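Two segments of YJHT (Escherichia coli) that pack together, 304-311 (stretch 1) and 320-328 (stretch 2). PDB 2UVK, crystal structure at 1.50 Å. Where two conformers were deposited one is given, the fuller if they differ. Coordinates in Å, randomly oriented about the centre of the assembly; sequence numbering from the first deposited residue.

Stretch 1 (304-311) SQGRAYGV
Stretch 2 320-328: LIIGGETAG

Stretches 304-311 and 320-328 of one chain run broadly antiparallel, their end-to-end directions 129° apart, and bury 560 Å² between them, joined by two backbone bridges with a glycine-rich turn between. Stretch 2 enters as a strand. At Ile 321 (phi/psi -111/129; m, t) the CA makes a CA-H...O contact with Val 311 O at 3.3 Å, while CG2 lies 3.7 Å from Arg 307 CD, an aliphatic contact. Ile 322 (-127/123; m, t) pairs with Val 311 (-109/132; chi1 t), CA to CA 5.0 Å: Val 311 N donates to Ile 322 O and Ile 322 N to Val 311 O, each at 2.9 Å, and the two side chains share one sheet face, Val 311 CB to Ile 322 CB 4.3 Å. Gly 323 (68/-152) turns the chain, and its O accepts from Arg 307 NH1 at 2.9 Å, near the guanidinium plane; Arg 307 (t, t, m, chi4 -118°) starts sideways and extends to reach it. Gly 324 (121/-171) packs CA to CA against Gly 310 (-124/-159) at 3.7 Å, an approach that relies on bare backbone: a CB on Gly 310 would clash with Gly 323 O, and one on Gly 324 with Arg 307 CG. Gly 324 CA also points a nearly linear CA-H at Tyr 309 O, 3.2 Å away; Tyr 309 itself has phi/psi 54/58. Glu 325 (-127/142; t, t, chi3 -59°) forms the second bridge, CA to CA 5.4 Å from Ala 308 (-148/167), with Glu 325 N to Ala 308 O 2.7 Å and Ala 308 N to Glu 325 O 3.0 Å. Thr 326 (-121/-173; chi1 p) brings CG2 within 3.2 Å of Gly 306 O. Beyond it, one water bridges the stretches, donating to Gly 306 O and accepting from Ala 327 N, both at 2.9 Å.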

# COMPACT_ATOMS: atom_id res chain seq x y z
N SER B 304 29.74 24.47 -3.65
CA SER B 304 29.76 25.94 -3.76
C SER B 304 28.38 26.53 -3.48
O SER B 304 28.27 27.61 -2.90
CB SER B 304 30.23 26.38 -5.15
OG SER B 304 29.33 25.97 -6.16
N GLN B 305 27.34 25.81 -3.90
CA GLN B 305 25.95 26.21 -3.71
C GLN B 305 25.14 25.03 -3.17
O GLN B 305 25.38 23.90 -3.57
CB GLN B 305 25.34 26.72 -5.02
CG GLN B 305 25.84 28.09 -5.40
CD GLN B 305 25.21 28.67 -6.66
OE1 GLN B 305 24.00 28.56 -6.86
NE2 GLN B 305 26.03 29.30 -7.51
N GLY B 306 24.21 25.30 -2.25
CA GLY B 306 23.29 24.27 -1.78
C GLY B 306 22.49 23.67 -2.91
O GLY B 306 22.10 24.38 -3.83
N ARG B 307 22.25 22.36 -2.87
CA ARG B 307 21.66 21.66 -4.02
C ARG B 307 20.95 20.41 -3.53
O ARG B 307 21.47 19.72 -2.66
CB ARG B 307 22.76 21.28 -5.02
CG ARG B 307 22.26 20.69 -6.33
CD ARG B 307 23.39 20.05 -7.13
NE ARG B 307 24.39 21.04 -7.53
CZ ARG B 307 24.73 21.36 -8.78
NH1 ARG B 307 24.20 20.77 -9.85
NH2 ARG B 307 25.66 22.28 -8.97
N ALA B 308 19.79 20.13 -4.10
CA ALA B 308 19.01 18.94 -3.83
C ALA B 308 18.27 18.53 -5.10
O ALA B 308 18.19 19.31 -6.07
CB ALA B 308 18.02 19.19 -2.69
N TYR B 309 17.73 17.31 -5.10
CA TYR B 309 16.83 16.82 -6.15
C TYR B 309 17.40 16.95 -7.55
O TYR B 309 16.85 17.61 -8.44
CB TYR B 309 15.47 17.50 -6.05
CG TYR B 309 14.80 17.24 -4.72
CD1 TYR B 309 14.27 15.99 -4.43
CD2 TYR B 309 14.75 18.22 -3.74
CE1 TYR B 309 13.67 15.74 -3.20
CE2 TYR B 309 14.14 17.98 -2.51
CZ TYR B 309 13.61 16.74 -2.25
OH TYR B 309 13.00 16.46 -1.03
N GLY B 310 18.55 16.31 -7.70
CA GLY B 310 19.17 16.06 -9.01
C GLY B 310 19.42 14.58 -9.21
O GLY B 310 18.75 13.74 -8.62
N VAL B 311 20.34 14.29 -10.12
CA VAL B 311 20.74 12.92 -10.44
C VAL B 311 22.16 12.60 -9.92
O VAL B 311 23.03 13.42 -10.03
CB VAL B 311 20.64 12.66 -11.95
CG1 VAL B 311 21.30 11.33 -12.34
CG2 VAL B 311 19.18 12.74 -12.40
N LEU B 320 29.11 11.52 -9.60
CA LEU B 320 28.74 12.48 -10.62
C LEU B 320 27.34 13.00 -10.25
O LEU B 320 26.41 12.22 -10.12
CB LEU B 320 28.69 11.77 -11.97
CG LEU B 320 28.16 12.53 -13.18
CD1 LEU B 320 28.87 13.86 -13.36
CD2 LEU B 320 28.20 11.67 -14.45
N ILE B 321 27.23 14.32 -10.07
CA ILE B 321 25.95 14.97 -9.75
C ILE B 321 25.52 15.78 -10.95
O ILE B 321 26.29 16.58 -11.46
CB ILE B 321 26.10 15.92 -8.54
CG1 ILE B 321 26.37 15.12 -7.26
CG2 ILE B 321 24.89 16.90 -8.41
CD1 ILE B 321 26.78 15.96 -6.09
N ILE B 322 24.28 15.59 -11.40
CA ILE B 322 23.81 16.27 -12.60
C ILE B 322 22.51 17.00 -12.25
O ILE B 322 21.55 16.39 -11.80
CB ILE B 322 23.55 15.30 -13.76
CG1 ILE B 322 24.78 14.40 -14.04
CG2 ILE B 322 23.18 16.09 -15.02
CD1 ILE B 322 24.54 13.38 -15.15
N GLY B 323 22.51 18.30 -12.48
CA GLY B 323 21.32 19.14 -12.23
C GLY B 323 20.97 19.26 -10.77
O GLY B 323 21.81 19.18 -9.88
N GLY B 324 19.69 19.47 -10.52
CA GLY B 324 19.19 19.71 -9.20
C GLY B 324 18.48 21.04 -9.06
O GLY B 324 18.27 21.73 -10.05
N GLU B 325 18.16 21.38 -7.83
CA GLU B 325 17.45 22.59 -7.43
C GLU B 325 18.30 23.28 -6.36
O GLU B 325 18.91 22.62 -5.51
CB GLU B 325 16.11 22.15 -6.85
CG GLU B 325 15.12 23.21 -6.42
CD GLU B 325 13.98 22.58 -5.66
OE1 GLU B 325 13.31 21.71 -6.24
OE2 GLU B 325 13.78 22.92 -4.49
N THR B 326 18.35 24.61 -6.41
CA THR B 326 19.11 25.41 -5.47
C THR B 326 18.14 26.36 -4.73
O THR B 326 16.93 26.22 -4.86
CB THR B 326 20.27 26.14 -6.21
OG1 THR B 326 19.74 27.00 -7.23
CG2 THR B 326 21.24 25.14 -6.87
N ALA B 327 18.66 27.28 -3.92
CA ALA B 327 17.83 28.25 -3.18
C ALA B 327 16.74 28.90 -4.06
O ALA B 327 16.99 29.24 -5.20
CB ALA B 327 18.70 29.32 -2.57
N GLY B 328 15.54 29.05 -3.51
CA GLY B 328 14.40 29.61 -4.27
C GLY B 328 13.73 28.61 -5.20
O GLY B 328 12.89 28.98 -6.03
O HOH W 1 21.37 27.01 -2.94